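PDB 5Z3K: glucosidase from Croceicoccus marinus, which probably hydrolyses O-glycosidic bonds, acting as a beta-glucosidase of glycoside hydrolase family 39. Local coordinates for residues Gly230-Asp235 and Asp390-Gln395; Ile29-Pro34 and Val39-Asp44; Ile105-Ala110 and Arg135-Gly140. One frame throughout, in Å; residues are numbered along the deposited sequence.

Contact 1 of 3, residues Gly230-Asp235 and Asp390-Gln395; sequences GDNSRD and DVFEFQ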
loop_
_atom_site.group_PDB
_atom_site.type_symbol
_atom_site.label_atom_id
_atom_site.label_comp_id
_atom_site.label_asym_id
_atom_site.label_seq_id
_atom_site.Cartn_x
_atom_site.Cartn_y
_atom_site.Cartn_z
ATOM N N GLY A 230 -2.036 -5.634 11.127
ATOM C CA GLY A 230 -1.374 -6.568 12.026
ATOM C C GLY A 230 -1.652 -6.369 13.507
ATOM O O GLY A 230 -0.857 -6.812 14.338
ATOM N N ASP A 231 -2.761 -5.702 13.863
ATOM C CA ASP A 231 -2.964 -5.302 15.257
ATOM C C ASP A 231 -2.924 -6.491 16.202
ATOM O O ASP A 231 -2.331 -6.412 17.280
ATOM C CB ASP A 231 -4.299 -4.578 15.428
ATOM C CG ASP A 231 -4.324 -3.248 14.744
ATOM O OD1 ASP A 231 -4.600 -3.243 13.535
ATOM O OD2 ASP A 231 -4.073 -2.219 15.406
ATOM N N ASN A 232 -3.576 -7.586 15.836
ATOM C CA ASN A 232 -3.741 -8.703 16.753
ATOM C C ASN A 232 -2.750 -9.834 16.499
ATOM O O ASN A 232 -2.882 -10.906 17.101
ATOM C CB ASN A 232 -5.180 -9.222 16.684
ATOM C CG ASN A 232 -5.511 -10.173 17.821
ATOM O OD1 ASN A 232 -5.940 -11.302 17.589
ATOM N ND2 ASN A 232 -5.272 -9.732 19.054
ATOM N N SER A 233 -1.754 -9.620 15.634
ATOM C CA SER A 233 -0.740 -10.640 15.362
ATOM C C SER A 233 0.675 -10.075 15.448
ATOM O O SER A 233 1.623 -10.781 15.823
ATOM C CB SER A 233 -0.960 -11.258 13.972
ATOM O OG SER A 233 -0.400 -10.437 12.951
ATOM N N ARG A 234 0.819 -8.794 15.103
ATOM C CA ARG A 234 2.123 -8.166 14.860
ATOM C C ARG A 234 3.018 -9.040 13.985
ATOM O O ARG A 234 4.238 -9.030 14.149
ATOM C CB ARG A 234 2.855 -7.823 16.166
ATOM C CG ARG A 234 2.057 -7.032 17.182
ATOM C CD ARG A 234 1.376 -5.835 16.587
ATOM N NE ARG A 234 1.753 -4.628 17.306
ATOM C CZ ARG A 234 0.911 -3.867 17.993
ATOM N NH1 ARG A 234 -0.375 -4.172 18.051
ATOM N NH2 ARG A 234 1.360 -2.789 18.604
ATOM N N ASP A 235 2.424 -9.799 13.058
ATOM C CA ASP A 235 3.158 -10.780 12.257
ATOM C C ASP A 235 3.238 -10.280 10.820
ATOM O O ASP A 235 2.199 -10.206 10.141
ATOM C CB ASP A 235 2.465 -12.152 12.317
ATOM C CG ASP A 235 3.271 -13.271 11.651
ATOM O OD1 ASP A 235 4.277 -12.968 10.974
ATOM O OD2 ASP A 235 2.898 -14.471 11.825
ATOM N N ASP A 390 -9.920 -18.107 17.029
ATOM C CA ASP A 390 -9.218 -17.233 16.083
ATOM C C ASP A 390 -10.164 -16.165 15.535
ATOM O O ASP A 390 -10.488 -16.098 14.345
ATOM C CB ASP A 390 -8.578 -18.057 14.978
ATOM C CG ASP A 390 -7.314 -18.744 15.445
ATOM O OD1 ASP A 390 -6.609 -18.162 16.304
ATOM O OD2 ASP A 390 -7.027 -19.855 14.965
ATOM N N VAL A 391 -10.602 -15.325 16.465
ATOM C CA VAL A 391 -11.439 -14.165 16.197
ATOM C C VAL A 391 -10.867 -13.002 16.993
ATOM O O VAL A 391 -10.519 -13.153 18.169
ATOM C CB VAL A 391 -12.916 -14.419 16.581
ATOM C CG1 VAL A 391 -13.670 -13.102 16.753
ATOM C CG2 VAL A 391 -13.597 -15.277 15.545
ATOM N N PHE A 392 -10.755 -11.847 16.352
ATOM C CA PHE A 392 -10.260 -10.643 16.993
ATOM C C PHE A 392 -11.442 -9.730 17.276
ATOM O O PHE A 392 -12.242 -9.456 16.375
ATOM C CB PHE A 392 -9.232 -9.944 16.100
ATOM C CG PHE A 392 -8.701 -8.655 16.667
ATOM C CD1 PHE A 392 -8.377 -8.548 18.009
ATOM C CD2 PHE A 392 -8.517 -7.552 15.849
ATOM C CE1 PHE A 392 -7.886 -7.361 18.530
ATOM C CE2 PHE A 392 -8.025 -6.358 16.366
ATOM C CZ PHE A 392 -7.707 -6.267 17.706
ATOM N N GLU A 393 -11.562 -9.279 18.522
ATOM C CA GLU A 393 -12.654 -8.413 18.948
ATOM C C GLU A 393 -12.090 -7.083 19.414
ATOM O O GLU A 393 -11.139 -7.046 20.203
ATOM C CB GLU A 393 -13.476 -9.064 20.067
ATOM C CG GLU A 393 -13.711 -10.558 19.883
ATOM C CD GLU A 393 -14.710 -11.125 20.879
ATOM O OE1 GLU A 393 -14.381 -11.196 22.085
ATOM O OE2 GLU A 393 -15.823 -11.503 20.451
ATOM N N PHE A 394 -12.677 -5.991 18.932
ATOM C CA PHE A 394 -12.175 -4.665 19.258
ATOM C C PHE A 394 -13.346 -3.698 19.353
ATOM O O PHE A 394 -14.454 -3.983 18.891
ATOM C CB PHE A 394 -11.135 -4.181 18.230
ATOM C CG PHE A 394 -11.642 -4.134 16.814
ATOM C CD1 PHE A 394 -11.790 -5.296 16.076
ATOM C CD2 PHE A 394 -11.950 -2.925 16.216
ATOM C CE1 PHE A 394 -12.257 -5.256 14.777
ATOM C CE2 PHE A 394 -12.413 -2.878 14.914
ATOM C CZ PHE A 394 -12.569 -4.044 14.196
ATOM N N GLN A 395 -13.085 -2.553 19.981
ATOM C CA GLN A 395 -14.072 -1.496 20.148
ATOM C C GLN A 395 -13.929 -0.462 19.037
ATOM O O GLN A 395 -12.828 -0.198 18.548
ATOM C CB GLN A 395 -13.913 -0.813 21.509
ATOM C CG GLN A 395 -13.899 -1.765 22.700
ATOM C CD GLN A 395 -14.632 -1.206 23.909
ATOM O OE1 GLN A 395 -14.262 -0.159 24.448
ATOM N NE2 GLN A 395 -15.682 -1.904 24.339
#
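An amide-on-ring stack joins a loop of the TIM barrel to a small two-stranded sheet: Asn232, on the loop between strand 223-229 and helix 238-252, lies flat against Phe392 of strand 391-394. The amide plane is only 10° from the ring plane. Asn232 CB makes a CH-pi contact over the middle of the face, 3.5 Å from the ring centroid, while Asn232 CG comes within 3.3 Å of Phe392 CD1. With CG anti to the backbone N (chi1 -167°), the Asn232 amide extends along the ring, bringing ND2 to 3.6 Å from Phe392 CE1. Its OD1 accepts from Arg387 NE, which is likely to restrict the rotation of the amide. Asp231 CB approaches obliquely, 4.2 Å from Phe392 CE2; its carboxylate turns instead to the backbone N atoms of Gly269 and Ile270. Arg234 NH1 braces the loop through an in-plane bond to Asp231 O (3.1 Å). Were Phe392 replaced by an alanine, the Asn232 amide would probably lose its flat support and a gap would open between loop and strand. Phenylalanine offers the broad apolar face and asparagine a flat group to lie on it, so dispersion joins the segments while the Asp231 and Asn232 side chains hydrogen-bond beyond them.

Contact 2 of 3, residues Ile29-Pro34 and Val39-Asp44; sequences IPAPAP and VPDILD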
loop_
_atom_site.group_PDB
_atom_site.type_symbol
_atom_site.label_atom_id
_atom_site.label_comp_id
_atom_site.label_asym_id
_atom_site.label_seq_id
_atom_site.Cartn_x
_atom_site.Cartn_y
_atom_site.Cartn_z
ATOM N N ILE A 29 -2.024 12.193 2.185
ATOM C CA ILE A 29 -1.959 13.525 1.595
ATOM C C ILE A 29 -0.495 13.961 1.592
ATOM O O ILE A 29 0.082 14.197 2.666
ATOM C CB ILE A 29 -2.841 14.520 2.367
ATOM C CG1 ILE A 29 -4.318 14.090 2.289
ATOM C CG2 ILE A 29 -2.632 15.934 1.836
ATOM C CD1 ILE A 29 -5.253 14.814 3.280
ATOM N N PRO A 30 0.153 14.082 0.425
ATOM C CA PRO A 30 1.598 14.338 0.406
ATOM C C PRO A 30 2.005 15.799 0.522
ATOM O O PRO A 30 3.191 16.060 0.766
ATOM C CB PRO A 30 2.026 13.772 -0.959
ATOM C CG PRO A 30 0.823 13.923 -1.824
ATOM C CD PRO A 30 -0.367 13.700 -0.907
ATOM N N ALA A 31 1.076 16.737 0.374
ATOM C CA ALA A 31 1.403 18.156 0.280
ATOM C C ALA A 31 0.099 18.949 0.268
ATOM O O ALA A 31 -0.963 18.389 -0.029
ATOM C CB ALA A 31 2.222 18.456 -0.987
ATOM N N PRO A 32 0.155 20.241 0.614
ATOM C CA PRO A 32 -1.064 21.064 0.627
ATOM C C PRO A 32 -1.762 21.126 -0.725
ATOM O O PRO A 32 -1.148 20.975 -1.782
ATOM C CB PRO A 32 -0.548 22.453 1.027
ATOM C CG PRO A 32 0.700 22.201 1.750
ATOM C CD PRO A 32 1.300 20.945 1.211
ATOM N N ALA A 33 -3.062 21.378 -0.669
ATOM C CA ALA A 33 -3.904 21.687 -1.812
ATOM C C ALA A 33 -4.921 22.717 -1.348
ATOM O O ALA A 33 -5.142 22.870 -0.141
ATOM C CB ALA A 33 -4.618 20.437 -2.350
ATOM N N PRO A 34 -5.550 23.441 -2.271
ATOM C CA PRO A 34 -6.542 24.447 -1.855
ATOM C C PRO A 34 -7.620 23.843 -0.961
ATOM O O PRO A 34 -8.209 22.801 -1.273
ATOM C CB PRO A 34 -7.119 24.946 -3.183
ATOM C CG PRO A 34 -6.034 24.711 -4.169
ATOM C CD PRO A 34 -5.336 23.449 -3.728
ATOM N N VAL A 39 -1.216 20.849 5.993
ATOM C CA VAL A 39 -0.347 19.675 6.066
ATOM C C VAL A 39 1.056 20.008 5.578
ATOM O O VAL A 39 1.243 20.907 4.741
ATOM C CB VAL A 39 -0.935 18.507 5.261
ATOM C CG1 VAL A 39 -2.299 18.153 5.793
ATOM C CG2 VAL A 39 -0.993 18.869 3.780
ATOM N N PRO A 40 2.067 19.302 6.064
ATOM C CA PRO A 40 3.423 19.515 5.558
ATOM C C PRO A 40 3.569 19.031 4.124
ATOM O O PRO A 40 2.833 18.164 3.644
ATOM C CB PRO A 40 4.288 18.681 6.513
ATOM C CG PRO A 40 3.404 17.621 6.992
ATOM C CD PRO A 40 2.012 18.241 7.090
ATOM N N ASP A 41 4.559 19.592 3.435
ATOM C CA ASP A 41 4.910 19.134 2.090
ATOM C C ASP A 41 5.967 18.039 2.211
ATOM O O ASP A 41 7.147 18.327 2.430
ATOM C CB ASP A 41 5.403 20.303 1.242
ATOM C CG ASP A 41 5.546 19.945 -0.240
ATOM O OD1 ASP A 41 5.728 18.753 -0.572
ATOM O OD2 ASP A 41 5.481 20.867 -1.084
ATOM N N ILE A 42 5.552 16.780 2.046
ATOM C CA ILE A 42 6.456 15.636 2.100
ATOM C C ILE A 42 6.523 14.909 0.755
ATOM O O ILE A 42 6.943 13.758 0.693
ATOM C CB ILE A 42 6.056 14.661 3.226
ATOM C CG1 ILE A 42 4.631 14.158 2.970
ATOM C CG2 ILE A 42 6.221 15.357 4.605
ATOM C CD1 ILE A 42 4.036 13.247 4.028
ATOM N N LEU A 43 6.089 15.565 -0.325
ATOM C CA LEU A 43 6.075 14.920 -1.637
ATOM C C LEU A 43 7.463 14.435 -2.048
ATOM O O LEU A 43 7.600 13.387 -2.698
ATOM C CB LEU A 43 5.523 15.893 -2.683
ATOM C CG LEU A 43 5.388 15.364 -4.103
ATOM C CD1 LEU A 43 4.378 14.200 -4.144
ATOM C CD2 LEU A 43 4.972 16.497 -5.071
ATOM N N ASP A 44 8.512 15.188 -1.692
ATOM C CA ASP A 44 9.860 14.752 -2.044
ATOM C C ASP A 44 10.224 13.437 -1.369
ATOM O O ASP A 44 11.040 12.685 -1.907
ATOM C CB ASP A 44 10.891 15.819 -1.679
ATOM C CG ASP A 44 12.268 15.503 -2.227
ATOM O OD1 ASP A 44 12.436 15.509 -3.465
ATOM O OD2 ASP A 44 13.180 15.241 -1.416
HETATM O O HOH W 1 1.385 15.821 4.462
#
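Pro30 O and Ile42 N form the one direct hydrogen bond between these segments, 2.8 Å long and met almost head-on, the angle at the oxygen being 163°. Ile42 CG1 also lies 3.2 Å from Pro30 O, because that branch stands between its own backbone N and carbonyl carbon (chi1 60°). Val39 drives its CG2 methyl against the other segment, 3.6 Å from Pro32 N and 3.9 Å from Ile29 CG2, the Ile29 and Val39 side chains crossing at about a right angle. Pro32 rests its ring on Val39 O and the CB of Asp41, while Pro30 CB meets Leu43 CD1. Small Ala31 suits the tightest approach of the two backbones, its methyl lying against the Asp41 carboxylate.

A second layer sets these groups in place. Asp41 OD1 accepts from Leu43 N at 3.2 Å, an Asx turn that shapes the entry to the helix just after the N-cap residue Ile42. One water donates both to Ile29 O, at 2.7 Å, and to Pro40 O, at 2.9 Å, joining two carbonyls that could not bond each other. Prolines suit such a turn, since they stiffen the chain and bring no N-H to satisfy.

Farther out, Ala31 O and Pro32 O accept from Trp94 and Gln97 of helix 89-100, and Phe310 packs on Ile29 and Val39. The loop thus leads from barrel strand 25-27 into helix 43-48 with helix 89-100 along its flank.

Contact 3 of 3, residues Ile105-Ala110 and Arg135-Gly140; sequences ILFTIA and RHYVCG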
loop_
_atom_site.group_PDB
_atom_site.type_symbol
_atom_site.label_atom_id
_atom_site.label_comp_id
_atom_site.label_asym_id
_atom_site.label_seq_id
_atom_site.Cartn_x
_atom_site.Cartn_y
_atom_site.Cartn_z
ATOM N N ILE A 105 -2.336 6.206 -10.048
ATOM C CA ILE A 105 -3.357 6.575 -9.077
ATOM C C ILE A 105 -4.414 5.483 -9.008
ATOM O O ILE A 105 -4.838 4.946 -10.041
ATOM C CB ILE A 105 -3.974 7.949 -9.409
ATOM C CG1 ILE A 105 -2.891 9.026 -9.274
ATOM C CG2 ILE A 105 -5.121 8.272 -8.465
ATOM C CD1 ILE A 105 -3.256 10.379 -9.872
ATOM N N LEU A 106 -4.793 5.122 -7.782
ATOM C CA LEU A 106 -5.950 4.280 -7.494
ATOM C C LEU A 106 -7.002 5.224 -6.933
ATOM O O LEU A 106 -6.882 5.699 -5.795
ATOM C CB LEU A 106 -5.588 3.176 -6.509
ATOM C CG LEU A 106 -6.734 2.353 -5.927
ATOM C CD1 LEU A 106 -7.325 1.527 -7.050
ATOM C CD2 LEU A 106 -6.222 1.457 -4.805
ATOM N N PHE A 107 -7.991 5.563 -7.755
ATOM C CA PHE A 107 -8.963 6.580 -7.387
ATOM C C PHE A 107 -10.161 5.897 -6.740
ATOM O O PHE A 107 -10.901 5.166 -7.406
ATOM C CB PHE A 107 -9.380 7.403 -8.602
ATOM C CG PHE A 107 -10.048 8.694 -8.242
ATOM C CD1 PHE A 107 -11.335 8.699 -7.713
ATOM C CD2 PHE A 107 -9.378 9.898 -8.393
ATOM C CE1 PHE A 107 -11.945 9.879 -7.359
ATOM C CE2 PHE A 107 -9.985 11.085 -8.043
ATOM C CZ PHE A 107 -11.272 11.077 -7.525
ATOM N N THR A 108 -10.362 6.149 -5.450
ATOM C CA THR A 108 -11.455 5.524 -4.718
ATOM C C THR A 108 -12.704 6.391 -4.853
ATOM O O THR A 108 -12.708 7.560 -4.452
ATOM C CB THR A 108 -11.104 5.311 -3.245
ATOM O OG1 THR A 108 -9.903 4.527 -3.142
ATOM C CG2 THR A 108 -12.230 4.560 -2.527
ATOM N N ILE A 109 -13.752 5.803 -5.412
ATOM C CA ILE A 109 -15.079 6.414 -5.510
ATOM C C ILE A 109 -15.838 6.100 -4.223
ATOM O O ILE A 109 -16.249 4.957 -4.001
ATOM C CB ILE A 109 -15.833 5.882 -6.739
ATOM C CG1 ILE A 109 -15.025 6.166 -8.017
ATOM C CG2 ILE A 109 -17.255 6.470 -6.817
ATOM C CD1 ILE A 109 -15.503 5.433 -9.244
ATOM N N ALA A 110 -16.047 7.112 -3.380
ATOM C CA ALA A 110 -16.708 6.901 -2.094
ATOM C C ALA A 110 -17.363 8.189 -1.623
ATOM O O ALA A 110 -16.954 9.290 -2.003
ATOM C CB ALA A 110 -15.720 6.410 -1.027
ATOM N N ARG A 135 -13.633 11.026 -17.213
ATOM C CA ARG A 135 -13.207 11.739 -18.413
ATOM C C ARG A 135 -12.330 12.934 -18.068
ATOM O O ARG A 135 -11.432 13.289 -18.837
ATOM C CB ARG A 135 -14.429 12.197 -19.209
ATOM C CG ARG A 135 -15.108 11.083 -19.977
ATOM C CD ARG A 135 -16.250 11.591 -20.864
ATOM N NE ARG A 135 -16.929 10.459 -21.489
ATOM C CZ ARG A 135 -16.412 9.735 -22.480
ATOM N NH1 ARG A 135 -15.223 10.045 -22.985
ATOM N NH2 ARG A 135 -17.084 8.702 -22.971
ATOM N N HIS A 136 -12.586 13.573 -16.929
ATOM C CA HIS A 136 -11.734 14.678 -16.508
ATOM C C HIS A 136 -10.311 14.206 -16.225
ATOM O O HIS A 136 -9.344 14.903 -16.555
ATOM C CB HIS A 136 -12.340 15.362 -15.283
ATOM C CG HIS A 136 -11.490 16.442 -14.710
ATOM N ND1 HIS A 136 -11.403 17.703 -15.268
ATOM C CD2 HIS A 136 -10.687 16.456 -13.619
ATOM C CE1 HIS A 136 -10.583 18.445 -14.546
ATOM N NE2 HIS A 136 -10.131 17.710 -13.543
ATOM N N TYR A 137 -10.149 13.023 -15.635
ATOM C CA TYR A 137 -8.812 12.573 -15.267
ATOM C C TYR A 137 -8.163 11.656 -16.295
ATOM O O TYR A 137 -6.976 11.356 -16.158
ATOM C CB TYR A 137 -8.841 11.895 -13.889
ATOM C CG TYR A 137 -9.054 12.940 -12.815
ATOM C CD1 TYR A 137 -8.089 13.918 -12.586
ATOM C CD2 TYR A 137 -10.242 13.003 -12.091
ATOM C CE1 TYR A 137 -8.276 14.900 -11.637
ATOM C CE2 TYR A 137 -10.440 13.990 -11.133
ATOM C CZ TYR A 137 -9.455 14.934 -10.908
ATOM O OH TYR A 137 -9.649 15.943 -9.980
ATOM N N VAL A 138 -8.891 11.230 -17.332
ATOM C CA VAL A 138 -8.362 10.318 -18.336
ATOM C C VAL A 138 -8.325 10.945 -19.726
ATOM O O VAL A 138 -7.366 10.731 -20.477
ATOM C CB VAL A 138 -9.151 8.991 -18.357
ATOM C CG1 VAL A 138 -8.656 8.093 -19.491
ATOM C CG2 VAL A 138 -9.020 8.269 -17.007
ATOM N N CYS A 139 -9.346 11.731 -20.090
ATOM C CA CYS A 139 -9.477 12.264 -21.446
ATOM C C CYS A 139 -9.387 13.788 -21.510
ATOM O O CYS A 139 -9.774 14.373 -22.523
ATOM C CB CYS A 139 -10.801 11.803 -22.070
ATOM S SG CYS A 139 -11.033 10.016 -22.006
ATOM N N GLY A 140 -8.901 14.449 -20.462
ATOM C CA GLY A 140 -8.783 15.899 -20.496
ATOM C C GLY A 140 -10.074 16.688 -20.387
ATOM O O GLY A 140 -10.041 17.910 -20.561
#
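Phe107 and Tyr137 lean together at a slant, their ring planes 32° apart and their centroids 5.9 Å from each other, an oblique aromatic pair rather than a regular stack. The touch is narrow: Phe107 CE2 and Tyr137 CE2 meet at 4.3 Å. Phe107 leaves strand 104-109 on the side facing the helix; with CG anti to the backbone N (chi1 -163°), the ring extends toward helix 123-138. Tyr137 reaches back from the last turn of helix 123-138, and the two long side chains together span the 9.9 Å between their CA atoms. Each ring has further neighbours. Phe107 meets Trp152 of the adjacent strand, Thr91 of helix 89-100 touches both rings, and His136 CD2 lies 3.3 Å above the centre of one Tyr137 face. The His136 ring is itself fixed by bonds from ND1 to Trp141 O and from NE2 to Asp92 OD1, and stacks with Phe88.

This is the outer layer of a beta-alpha-beta crossover, in which helix 123-138 connects parallel strands 104-109 and 151-154. Phenylalanine suits the wholly apolar end of the pair, whereas tyrosine brings an aromatic ring to Phe107 and an OH for a weak bond to Asp92 OD1. No hydrogen bond links the two segments, and apolar contact between the rings joins them directly, while the polar bonds of His136 and Tyr137 lie at the pair's margin and probably restrict rotation of these side chains.

Overall arrangement
Contact 3 is buried between barrel wall and outer helix, whereas contacts 1 and 2 are partly buried and engage loops that follow barrel strands. Contacts 2 and 3 are the closer neighbours, their centres about 20 Å apart, and both lean on helix 89-100; contact 1 lies on the opposite side of the chain's centre from contact 3, about 34 Å away between centres. Chemistry follows place: an aromatic pair is the direct contact between the two segments of contact 3, an amide laid on a ring ties a barrel loop to a separate small sheet in contact 1, and contact 2, local in sequence, adds a backbone bond and a water bridge to its apolar packing.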